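Local coordinates for ribosomal RNA small subunit methyltransferase Nep1 (Archaeoglobus fulgidus, PDB 3O7B), which probably catalyses N1-methylation of a pseudouridine in 16S ribosomal RNA during ribosome biogenesis, using S-adenosyl-L-methionine as the methyl donor, at residues F30-A35 and Y226-V231; D168-R173 and E183-D188. One frame throughout, in Å; residues are numbered along the deposited sequence.

Contact 1 of 2, residues F30-A35 and Y226-V231; sequences FVFLEA and YVTSRV. With SAH (S-adenosyl-L-homocysteine), chain C.
Thr228 meets the rim of the Phe32 ring, and its two branches share the work. From CB, OG1 lies anti to the carbonyl carbon (chi1 -59°), which places it at the ring edge, in the ring plane, 3.5 Å from CE1 of Phe32. The contact with the ring is van der Waals; the hydroxyl's hydrogen bond goes one helical turn back, to the carbonyl oxygen of Ser224. The methyl CG2 comes only to 4.2 Å from Phe32 CZ, and the two side chains run nearly at right angles. Nearly a turn on, Val231 CG1 approaches Phe30 CE1 obliquely at 4.4 Å, a looser apolar contact. Val227 serves the cofactor product instead: its CG2 lies 3.5 Å from N9 of S-adenosylhomocysteine and 3.6 Å from C4. Cut back to an alanine, this position would lose both methyls, and the adenine around N9 and C4 would probably be less firmly packed on that side. This is helix-on-sheet packing in the core of the SPOUT methyltransferase domain: helix 224-239 turns Thr228 and Val231 to strand 28-35, Val227 to the ligand and Ser229 to Ser229 of the second subunit, while helix 87-98 adjoins both elements, its Cys93 touching Phe32 and Thr228.

Contact 2 of 2, residues D168-R173 and E183-D188; sequences DVLLFR and ELLDGD. With SAH (S-adenosyl-L-homocysteine), chain C.
Asp168 and Asp188 are joined through their backbones, the one direct hydrogen bond between these segments: Asp168 N donates to Asp188 O over 2.9 Å with a nearly straight N-H...O angle of 171°. A water adds a second link, donating to Asp188 O at 2.9 Å and, weakly, to OD2 of Asp168, so the same carbonyl oxygen accepts two hydrogen bonds. The carboxylate of Asp188 is engaged elsewhere, with the backbone N of Met26. Apolar contact is carried by Leu170, whose CG stands anti to the carbonyl carbon (chi1 -52°) and whose two methyls divide the helix end between them. CD1 packs 3.7 Å from Leu185 CD2 and also touches the carbonyl oxygen of Leu184, while CD2 meets Leu184 CD2 at 3.9 Å. Ligand contacts form at the far end of the strand: the ribose hydroxyl O2' of S-adenosylhomocysteine donates to Phe172 O at 2.6 Å, and Phe172 CB lies 3.5 Å from the adenine N3. This is a beta-alpha-beta unit, with strand 168-172 followed by the short helix 181-184 and then the parallel neighbour 189-194, and the first strand ends in the S-adenosylmethionine site of this SPOUT-class enzyme.

Overall arrangement
Contact 2 is nested within the long chain excursion closed by contact 1, and the two centres lie 13 Å apart. They nevertheless touch: Val231 CG2 packs 3.6 Å from Phe172 CE1, Val227 CG1 reaches to 4.1 Å from Phe172 CB, and Leu33 CD1 meets Leu171 CD1 at 3.6 Å. Strands 28-35 and 168-172 belong to one sheet with strand 189-194 between them, and helix 224-239 packs on it. The pair thus illustrates how a cofactor site can be assembled from distant parts of a chain: contact 1 supplies Val227 and contact 2 Phe172 and Arg173, while Gly194, Gly199, Leu217, Gly218 and Glu220 add further hydrogen bonds to S-adenosylhomocysteine.

Contact 1 of 2, residues F30-A35 and Y226-V231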
ATOM      1  N   PHE A  30      10.247 -11.497  -8.910  1.00 13.09           N
ATOM      2  CA  PHE A  30       9.336 -10.431  -9.260  1.00 13.04           C
ATOM      3  C   PHE A  30      10.144  -9.210  -9.601  1.00 12.57           C
ATOM      4  O   PHE A  30      11.098  -8.879  -8.872  1.00 12.96           O
ATOM      5  CB  PHE A  30       8.426 -10.092  -8.073  1.00 13.18           C
ATOM      6  CG  PHE A  30       7.300 -11.055  -7.873  1.00 13.90           C
ATOM      7  CD1 PHE A  30       5.988 -10.688  -8.206  1.00 14.71           C
ATOM      8  CD2 PHE A  30       7.527 -12.321  -7.315  1.00 15.63           C
ATOM      9  CE1 PHE A  30       4.926 -11.564  -7.986  1.00 16.61           C
ATOM     10  CE2 PHE A  30       6.451 -13.210  -7.109  1.00 16.54           C
ATOM     11  CZ  PHE A  30       5.167 -12.821  -7.454  1.00 16.49           C
ATOM     12  N   VAL A  31       9.815  -8.572 -10.727  1.00 12.44           N
ATOM     13  CA  VAL A  31      10.518  -7.399 -11.189  1.00 12.41           C
ATOM     14  C   VAL A  31       9.528  -6.273 -11.406  1.00 12.77           C
ATOM     15  O   VAL A  31       8.622  -6.385 -12.250  1.00 13.58           O
ATOM     16  CB  VAL A  31      11.283  -7.663 -12.536  1.00 12.72           C
ATOM     17  CG1 VAL A  31      12.103  -6.464 -12.930  1.00 14.05           C
ATOM     18  CG2 VAL A  31      12.135  -8.919 -12.420  1.00 13.54           C
ATOM     19  N   PHE A  32       9.696  -5.177 -10.671  1.00 11.00           N
ATOM     20  CA  PHE A  32       8.914  -3.980 -10.927  1.00 11.59           C
ATOM     21  C   PHE A  32       9.613  -3.154 -11.967  1.00 12.93           C
ATOM     22  O   PHE A  32      10.800  -2.840 -11.822  1.00 14.46           O
ATOM     23  CB  PHE A  32       8.652  -3.215  -9.624  1.00 11.49           C
ATOM     24  CG  PHE A  32       7.799  -4.002  -8.662  1.00 11.96           C
ATOM     25  CD1 PHE A  32       6.448  -4.194  -8.924  1.00 13.04           C
ATOM     26  CD2 PHE A  32       8.362  -4.598  -7.526  1.00 13.05           C
ATOM     27  CE1 PHE A  32       5.654  -4.981  -8.080  1.00 12.99           C
ATOM     28  CE2 PHE A  32       7.559  -5.374  -6.661  1.00 14.84           C
ATOM     29  CZ  PHE A  32       6.207  -5.552  -6.947  1.00 14.20           C
ATOM     30  N   LEU A  33       8.884  -2.850 -13.031  1.00 12.54           N
ATOM     31  CA  LEU A  33       9.459  -2.193 -14.220  1.00 12.17           C
ATOM     32  C   LEU A  33       9.206  -0.717 -14.271  1.00 13.31           C
ATOM     33  O   LEU A  33       8.100  -0.235 -13.952  1.00 13.04           O
ATOM     34  CB  LEU A  33       8.891  -2.827 -15.490  1.00 13.14           C
ATOM     35  CG  LEU A  33       9.228  -4.281 -15.745  1.00 12.41           C
ATOM     36  CD1 LEU A  33       8.542  -4.704 -17.038  1.00 14.97           C
ATOM     37  CD2 LEU A  33      10.757  -4.513 -15.847  1.00 14.48           C
ATOM     38  N   GLU A  34      10.223   0.030 -14.703  1.00 13.16           N
ATOM     39  CA  GLU A  34      10.117   1.474 -14.885  1.00 13.81           C
ATOM     40  C   GLU A  34       9.572   2.142 -13.621  1.00 13.46           C
ATOM     41  O   GLU A  34       8.731   3.055 -13.680  1.00 14.16           O
ATOM     42  CB  GLU A  34       9.273   1.818 -16.123  1.00 14.44           C
ATOM     43  CG  GLU A  34       9.956   1.402 -17.430  1.00 15.50           C
ATOM     44  CD  GLU A  34       9.149   1.750 -18.647  1.00 19.79           C
ATOM     45  OE1 GLU A  34       8.266   2.628 -18.553  1.00 19.85           O
ATOM     46  OE2 GLU A  34       9.428   1.143 -19.708  1.00 19.92           O
ATOM     47  N   ALA A  35      10.086   1.702 -12.474  1.00 12.52           N
ATOM     48  CA  ALA A  35       9.632   2.298 -11.211  1.00 12.38           C
ATOM     49  C   ALA A  35       9.988   3.767 -11.169  1.00 13.15           C
ATOM     50  O   ALA A  35      11.077   4.198 -11.598  1.00 12.81           O
ATOM     51  CB  ALA A  35      10.204   1.568 -10.028  1.00 12.15           C
ATOM     52  N   TYR A 226      -3.010  -3.436  -7.397  1.00 12.58           N
ATOM     53  CA  TYR A 226      -3.983  -4.479  -7.628  1.00 12.44           C
ATOM     54  C   TYR A 226      -3.399  -5.667  -8.421  1.00 11.60           C
ATOM     55  O   TYR A 226      -3.624  -6.824  -8.094  1.00 11.84           O
ATOM     56  CB  TYR A 226      -5.236  -3.913  -8.323  1.00 13.74           C
ATOM     57  CG  TYR A 226      -6.235  -4.994  -8.589  1.00 15.33           C
ATOM     58  CD1 TYR A 226      -7.081  -5.461  -7.559  1.00 16.09           C
ATOM     59  CD2 TYR A 226      -6.304  -5.602  -9.834  1.00 17.13           C
ATOM     60  CE1 TYR A 226      -7.987  -6.501  -7.800  1.00 17.02           C
ATOM     61  CE2 TYR A 226      -7.208  -6.638 -10.087  1.00 18.95           C
ATOM     62  CZ  TYR A 226      -8.044  -7.081  -9.063  1.00 18.23           C
ATOM     63  OH  TYR A 226      -8.932  -8.102  -9.338  1.00 19.56           O
ATOM     64  N   VAL A 227      -2.620  -5.357  -9.460  1.00 11.82           N
ATOM     65  CA  VAL A 227      -1.984  -6.400 -10.264  1.00 12.20           C
ATOM     66  C   VAL A 227      -1.010  -7.212  -9.413  1.00 10.87           C
ATOM     67  O   VAL A 227      -1.011  -8.436  -9.445  1.00 11.58           O
ATOM     68  CB  VAL A 227      -1.272  -5.782 -11.483  1.00 12.30           C
ATOM     69  CG1 VAL A 227      -0.481  -6.846 -12.226  1.00 14.36           C
ATOM     70  CG2 VAL A 227      -2.310  -5.162 -12.424  1.00 14.02           C
ATOM     71  N   THR A 228      -0.228  -6.516  -8.590  1.00 11.02           N
ATOM     72  CA  THR A 228       0.668  -7.206  -7.660  1.00 11.70           C
ATOM     73  C   THR A 228      -0.112  -8.164  -6.752  1.00 11.56           C
ATOM     74  O   THR A 228       0.261  -9.313  -6.568  1.00 12.11           O
ATOM     75  CB  THR A 228       1.465  -6.205  -6.805  1.00 11.35           C
ATOM     76  OG1 THR A 228       2.242  -5.355  -7.671  1.00 12.39           O
ATOM     77  CG2 THR A 228       2.414  -6.923  -5.865  1.00 12.09           C
ATOM     78  N   SER A 229      -1.208  -7.652  -6.190  1.00 11.98           N
ATOM     79  CA  SER A 229      -2.050  -8.464  -5.309  1.00 12.93           C
ATOM     80  C   SER A 229      -2.605  -9.707  -6.011  1.00 12.65           C
ATOM     81  O   SER A 229      -2.498 -10.836  -5.507  1.00 12.74           O
ATOM     82  CB  SER A 229      -3.190  -7.589  -4.794  1.00 12.50           C
ATOM     83  OG  SER A 229      -4.084  -8.365  -3.998  1.00 15.26           O
ATOM     84  N   ARG A 230      -3.207  -9.513  -7.183  1.00 13.29           N
ATOM     85  CA  ARG A 230      -3.808 -10.626  -7.913  1.00 15.08           C
ATOM     86  C   ARG A 230      -2.762 -11.648  -8.341  1.00 14.70           C
ATOM     87  O   ARG A 230      -2.964 -12.849  -8.180  1.00 15.85           O
ATOM     88  CB  ARG A 230      -4.590 -10.126  -9.119  1.00 16.87           C
ATOM     89  CG  ARG A 230      -5.333 -11.239  -9.836  1.00 21.25           C
ATOM     90  CD  ARG A 230      -6.678 -10.730 -10.331  1.00 27.74           C
ATOM     91  NE  ARG A 230      -7.204 -11.534 -11.432  1.00 33.33           N
ATOM     92  CZ  ARG A 230      -8.133 -11.107 -12.284  1.00 36.59           C
ATOM     93  NH1 ARG A 230      -8.650  -9.884 -12.155  1.00 37.41           N
ATOM     94  NH2 ARG A 230      -8.546 -11.904 -13.267  1.00 38.80           N
ATOM     95  N   VAL A 231      -1.632 -11.167  -8.866  1.00 14.39           N
ATOM     96  CA  VAL A 231      -0.614 -12.100  -9.316  1.00 15.12           C
ATOM     97  C   VAL A 231       0.026 -12.848  -8.152  1.00 14.85           C
ATOM     98  O   VAL A 231       0.261 -14.052  -8.228  1.00 14.85           O
ATOM     99  CB  VAL A 231       0.438 -11.383 -10.176  1.00 15.15           C
ATOM    100  CG1 VAL A 231       1.542 -12.342 -10.608  1.00 16.62           C
ATOM    101  CG2 VAL A 231      -0.213 -10.766 -11.434  1.00 16.28           C
TER
HETATM  102  N   SAH C 301      -0.099   1.339 -18.949  1.00 36.55           N
HETATM  103  CA  SAH C 301      -0.954   1.831 -17.829  1.00 36.37           C
HETATM  104  CB  SAH C 301      -0.092   2.571 -16.815  1.00 36.18           C
HETATM  105  CG  SAH C 301       0.601   1.640 -15.823  1.00 34.05           C
HETATM  106  SD  SAH C 301      -0.563   0.607 -14.881  1.00 30.06           S
HETATM  107  C   SAH C 301      -2.093   2.719 -18.321  1.00 36.98           C
HETATM  108  O   SAH C 301      -2.291   2.872 -19.529  1.00 37.52           O
HETATM  109  C5' SAH C 301       0.532  -0.407 -13.851  1.00 25.07           C
HETATM  110  C4' SAH C 301       0.895  -1.802 -14.346  1.00 22.67           C
HETATM  111  O4' SAH C 301      -0.130  -2.740 -14.078  1.00 20.85           O
HETATM  112  C3' SAH C 301       1.102  -1.919 -15.845  1.00 20.99           C
HETATM  113  O3' SAH C 301       2.355  -1.419 -16.240  1.00 20.37           O
HETATM  114  C2' SAH C 301       0.961  -3.405 -16.046  1.00 19.54           C
HETATM  115  O2' SAH C 301       2.165  -4.080 -15.666  1.00 18.24           O
HETATM  116  C1' SAH C 301      -0.120  -3.775 -15.048  1.00 21.32           C
HETATM  117  N9  SAH C 301      -1.504  -3.866 -15.588  1.00 21.03           N
HETATM  118  C8  SAH C 301      -2.449  -2.867 -15.640  1.00 21.83           C
HETATM  119  N7  SAH C 301      -3.591  -3.383 -16.166  1.00 20.12           N
HETATM  120  C5  SAH C 301      -3.393  -4.694 -16.415  1.00 19.73           C
HETATM  121  C6  SAH C 301      -4.203  -5.690 -16.948  1.00 20.96           C
HETATM  122  N6  SAH C 301      -5.468  -5.436 -17.323  1.00 22.94           N
HETATM  123  N1  SAH C 301      -3.709  -6.967 -17.083  1.00 21.85           N
HETATM  124  C2  SAH C 301      -2.407  -7.259 -16.721  1.00 20.65           C
HETATM  125  N3  SAH C 301      -1.608  -6.265 -16.201  1.00 20.80           N
HETATM  126  C4  SAH C 301      -2.081  -5.007 -16.062  1.00 19.72           C

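Contact 2 of 2, residues D168-R173 and E183-D188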
ATOM      1  N   ASP A 168      11.437 -17.653 -17.170  1.00 17.92           N
ATOM      2  CA  ASP A 168      10.344 -17.389 -18.132  1.00 18.51           C
ATOM      3  C   ASP A 168       9.713 -16.030 -17.805  1.00 17.07           C
ATOM      4  O   ASP A 168       9.062 -15.887 -16.756  1.00 16.87           O
ATOM      5  CB  ASP A 168       9.254 -18.461 -17.998  1.00 19.31           C
ATOM      6  CG  ASP A 168       9.668 -19.815 -18.548  1.00 24.33           C
ATOM      7  OD1 ASP A 168      10.438 -19.853 -19.526  1.00 28.13           O
ATOM      8  OD2 ASP A 168       9.185 -20.838 -18.001  1.00 29.34           O
ATOM      9  N   VAL A 169       9.887 -15.047 -18.676  1.00 15.91           N
ATOM     10  CA  VAL A 169       9.371 -13.708 -18.431  1.00 14.83           C
ATOM     11  C   VAL A 169       7.880 -13.640 -18.684  1.00 14.59           C
ATOM     12  O   VAL A 169       7.404 -13.980 -19.795  1.00 14.72           O
ATOM     13  CB  VAL A 169      10.090 -12.621 -19.261  1.00 14.87           C
ATOM     14  CG1 VAL A 169       9.441 -11.257 -19.041  1.00 16.24           C
ATOM     15  CG2 VAL A 169      11.563 -12.572 -18.896  1.00 16.89           C
ATOM     16  N   LEU A 170       7.131 -13.193 -17.677  1.00 14.50           N
ATOM     17  CA  LEU A 170       5.692 -12.970 -17.792  1.00 14.96           C
ATOM     18  C   LEU A 170       5.457 -11.487 -17.616  1.00 15.28           C
ATOM     19  O   LEU A 170       5.680 -10.952 -16.518  1.00 15.39           O
ATOM     20  CB  LEU A 170       4.954 -13.783 -16.729  1.00 15.26           C
ATOM     21  CG  LEU A 170       5.262 -15.269 -16.636  1.00 16.01           C
ATOM     22  CD1 LEU A 170       4.526 -15.879 -15.446  1.00 18.85           C
ATOM     23  CD2 LEU A 170       4.860 -15.999 -17.943  1.00 18.43           C
ATOM     24  N   LEU A 171       5.095 -10.791 -18.690  1.00 14.39           N
ATOM     25  CA  LEU A 171       4.873  -9.356 -18.652  1.00 14.86           C
ATOM     26  C   LEU A 171       3.382  -9.109 -18.525  1.00 15.61           C
ATOM     27  O   LEU A 171       2.595  -9.486 -19.398  1.00 15.77           O
ATOM     28  CB  LEU A 171       5.402  -8.662 -19.917  1.00 14.31           C
ATOM     29  CG  LEU A 171       5.189  -7.157 -19.979  1.00 15.02           C
ATOM     30  CD1 LEU A 171       5.967  -6.444 -18.851  1.00 16.00           C
ATOM     31  CD2 LEU A 171       5.586  -6.590 -21.342  1.00 15.90           C
ATOM     32  N   PHE A 172       2.987  -8.494 -17.421  1.00 15.48           N
ATOM     33  CA  PHE A 172       1.576  -8.206 -17.215  1.00 16.32           C
ATOM     34  C   PHE A 172       1.222  -6.894 -17.892  1.00 17.39           C
ATOM     35  O   PHE A 172       1.794  -5.850 -17.597  1.00 17.40           O
ATOM     36  CB  PHE A 172       1.253  -8.277 -15.709  1.00 15.86           C
ATOM     37  CG  PHE A 172       1.226  -9.689 -15.211  1.00 14.01           C
ATOM     38  CD1 PHE A 172       0.036 -10.435 -15.230  1.00 15.56           C
ATOM     39  CD2 PHE A 172       2.395 -10.335 -14.826  1.00 15.59           C
ATOM     40  CE1 PHE A 172       0.019 -11.776 -14.856  1.00 15.15           C
ATOM     41  CE2 PHE A 172       2.386 -11.673 -14.442  1.00 15.98           C
ATOM     42  CZ  PHE A 172       1.190 -12.400 -14.462  1.00 15.83           C
ATOM     43  N   ARG A 173       0.327  -6.978 -18.884  1.00 19.51           N
ATOM     44  CA  ARG A 173      -0.197  -5.791 -19.566  1.00 22.23           C
ATOM     45  C   ARG A 173      -1.619  -6.086 -20.005  1.00 22.87           C
ATOM     46  O   ARG A 173      -1.950  -7.225 -20.337  1.00 22.82           O
ATOM     47  CB  ARG A 173       0.579  -5.380 -20.832  1.00 23.40           C
ATOM     48  CG  ARG A 173       1.825  -6.119 -21.187  1.00 24.63           C
ATOM     49  CD  ARG A 173       2.199  -5.828 -22.657  1.00 24.23           C
ATOM     50  NE  ARG A 173       2.395  -4.408 -22.935  1.00 25.53           N
ATOM     51  CZ  ARG A 173       3.066  -3.928 -23.984  1.00 25.68           C
ATOM     52  NH1 ARG A 173       3.613  -4.750 -24.875  1.00 27.28           N
ATOM     53  NH2 ARG A 173       3.200  -2.623 -24.139  1.00 27.60           N
ATOM     54  N   GLU A 183      -0.177 -23.258 -15.469  1.00 42.73           N
ATOM     55  CA  GLU A 183       0.759 -23.407 -16.583  1.00 43.12           C
ATOM     56  C   GLU A 183       1.775 -22.264 -16.603  1.00 42.88           C
ATOM     57  O   GLU A 183       2.968 -22.496 -16.824  1.00 43.01           O
ATOM     58  CB  GLU A 183       0.017 -23.488 -17.924  1.00 43.34           C
ATOM     59  CG  GLU A 183      -1.156 -24.482 -17.957  1.00 44.88           C
ATOM     60  CD  GLU A 183      -0.772 -25.892 -17.520  1.00 46.79           C
ATOM     61  OE1 GLU A 183       0.232 -26.437 -18.037  1.00 47.22           O
ATOM     62  OE2 GLU A 183      -1.486 -26.458 -16.662  1.00 47.88           O
ATOM     63  N   LEU A 184       1.294 -21.042 -16.370  1.00 42.55           N
ATOM     64  CA  LEU A 184       2.125 -19.833 -16.401  1.00 42.40           C
ATOM     65  C   LEU A 184       3.213 -19.832 -15.340  1.00 42.33           C
ATOM     66  O   LEU A 184       4.374 -19.532 -15.624  1.00 42.00           O
ATOM     67  CB  LEU A 184       1.267 -18.590 -16.185  1.00 42.23           C
ATOM     68  CG  LEU A 184       0.501 -17.929 -17.324  1.00 42.44           C
ATOM     69  CD1 LEU A 184      -0.134 -16.651 -16.795  1.00 41.05           C
ATOM     70  CD2 LEU A 184       1.398 -17.627 -18.512  1.00 42.01           C
ATOM     71  N   LEU A 185       2.812 -20.161 -14.116  1.00 42.37           N
ATOM     72  CA  LEU A 185       3.697 -20.100 -12.960  1.00 42.51           C
ATOM     73  C   LEU A 185       4.240 -21.491 -12.645  1.00 42.47           C
ATOM     74  O   LEU A 185       4.233 -21.932 -11.494  1.00 42.94           O
ATOM     75  CB  LEU A 185       2.961 -19.493 -11.761  1.00 42.34           C
ATOM     76  CG  LEU A 185       2.075 -18.268 -12.032  1.00 42.23           C
ATOM     77  CD1 LEU A 185       1.179 -18.013 -10.847  1.00 43.01           C
ATOM     78  CD2 LEU A 185       2.867 -17.009 -12.390  1.00 42.04           C
ATOM     79  N   ASP A 186       4.703 -22.169 -13.682  1.00 42.05           N
ATOM     80  CA  ASP A 186       5.284 -23.471 -13.549  1.00 41.65           C
ATOM     81  C   ASP A 186       6.691 -23.312 -13.028  1.00 40.55           C
ATOM     82  O   ASP A 186       6.852 -23.148 -11.848  1.00 41.05           O
ATOM     83  CB  ASP A 186       5.299 -24.211 -14.879  1.00 42.26           C
ATOM     84  CG  ASP A 186       5.232 -25.739 -14.715  1.00 44.15           C
ATOM     85  OD1 ASP A 186       5.156 -26.184 -13.569  1.00 46.23           O
ATOM     86  OD2 ASP A 186       5.253 -26.507 -15.715  1.00 46.35           O
ATOM     87  N   GLY A 187       7.694 -23.381 -13.911  1.00 38.87           N
ATOM     88  CA  GLY A 187       9.114 -23.377 -13.524  1.00 36.00           C
ATOM     89  C   GLY A 187       9.595 -22.051 -12.952  1.00 33.73           C
ATOM     90  O   GLY A 187       8.842 -21.346 -12.281  1.00 34.05           O
ATOM     91  N   ASP A 188      10.858 -21.720 -13.215  1.00 31.33           N
ATOM     92  CA  ASP A 188      11.419 -20.434 -12.802  1.00 28.42           C
ATOM     93  C   ASP A 188      10.818 -19.328 -13.667  1.00 25.89           C
ATOM     94  O   ASP A 188      11.032 -19.318 -14.880  1.00 25.14           O
ATOM     95  CB  ASP A 188      12.944 -20.429 -12.975  1.00 28.84           C
ATOM     96  CG  ASP A 188      13.654 -21.452 -12.093  1.00 29.69           C
ATOM     97  OD1 ASP A 188      13.030 -21.973 -11.137  1.00 28.93           O
ATOM     98  OD2 ASP A 188      14.849 -21.723 -12.367  1.00 31.35           O
TER
HETATM   99  N   SAH C 301      -0.099   1.339 -18.949  1.00 36.55           N
HETATM  100  CA  SAH C 301      -0.954   1.831 -17.829  1.00 36.37           C
HETATM  101  CB  SAH C 301      -0.092   2.571 -16.815  1.00 36.18           C
HETATM  102  CG  SAH C 301       0.601   1.640 -15.823  1.00 34.05           C
HETATM  103  SD  SAH C 301      -0.563   0.607 -14.881  1.00 30.06           S
HETATM  104  C   SAH C 301      -2.093   2.719 -18.321  1.00 36.98           C
HETATM  105  O   SAH C 301      -2.291   2.872 -19.529  1.00 37.52           O
HETATM  106  C5' SAH C 301       0.532  -0.407 -13.851  1.00 25.07           C
HETATM  107  C4' SAH C 301       0.895  -1.802 -14.346  1.00 22.67           C
HETATM  108  O4' SAH C 301      -0.130  -2.740 -14.078  1.00 20.85           O
HETATM  109  C3' SAH C 301       1.102  -1.919 -15.845  1.00 20.99           C
HETATM  110  O3' SAH C 301       2.355  -1.419 -16.240  1.00 20.37           O
HETATM  111  C2' SAH C 301       0.961  -3.405 -16.046  1.00 19.54           C
HETATM  112  O2' SAH C 301       2.165  -4.080 -15.666  1.00 18.24           O
HETATM  113  C1' SAH C 301      -0.120  -3.775 -15.048  1.00 21.32           C
HETATM  114  N9  SAH C 301      -1.504  -3.866 -15.588  1.00 21.03           N
HETATM  115  C8  SAH C 301      -2.449  -2.867 -15.640  1.00 21.83           C
HETATM  116  N7  SAH C 301      -3.591  -3.383 -16.166  1.00 20.12           N
HETATM  117  C5  SAH C 301      -3.393  -4.694 -16.415  1.00 19.73           C
HETATM  118  C6  SAH C 301      -4.203  -5.690 -16.948  1.00 20.96           C
HETATM  119  N6  SAH C 301      -5.468  -5.436 -17.323  1.00 22.94           N
HETATM  120  N1  SAH C 301      -3.709  -6.967 -17.083  1.00 21.85           N
HETATM  121  C2  SAH C 301      -2.407  -7.259 -16.721  1.00 20.65           C
HETATM  122  N3  SAH C 301      -1.608  -6.265 -16.201  1.00 20.80           N
HETATM  123  C4  SAH C 301      -2.081  -5.007 -16.062  1.00 19.72           C
HETATM  124  O   HOH W   1      12.077 -21.544 -16.424  1.00 49.01           O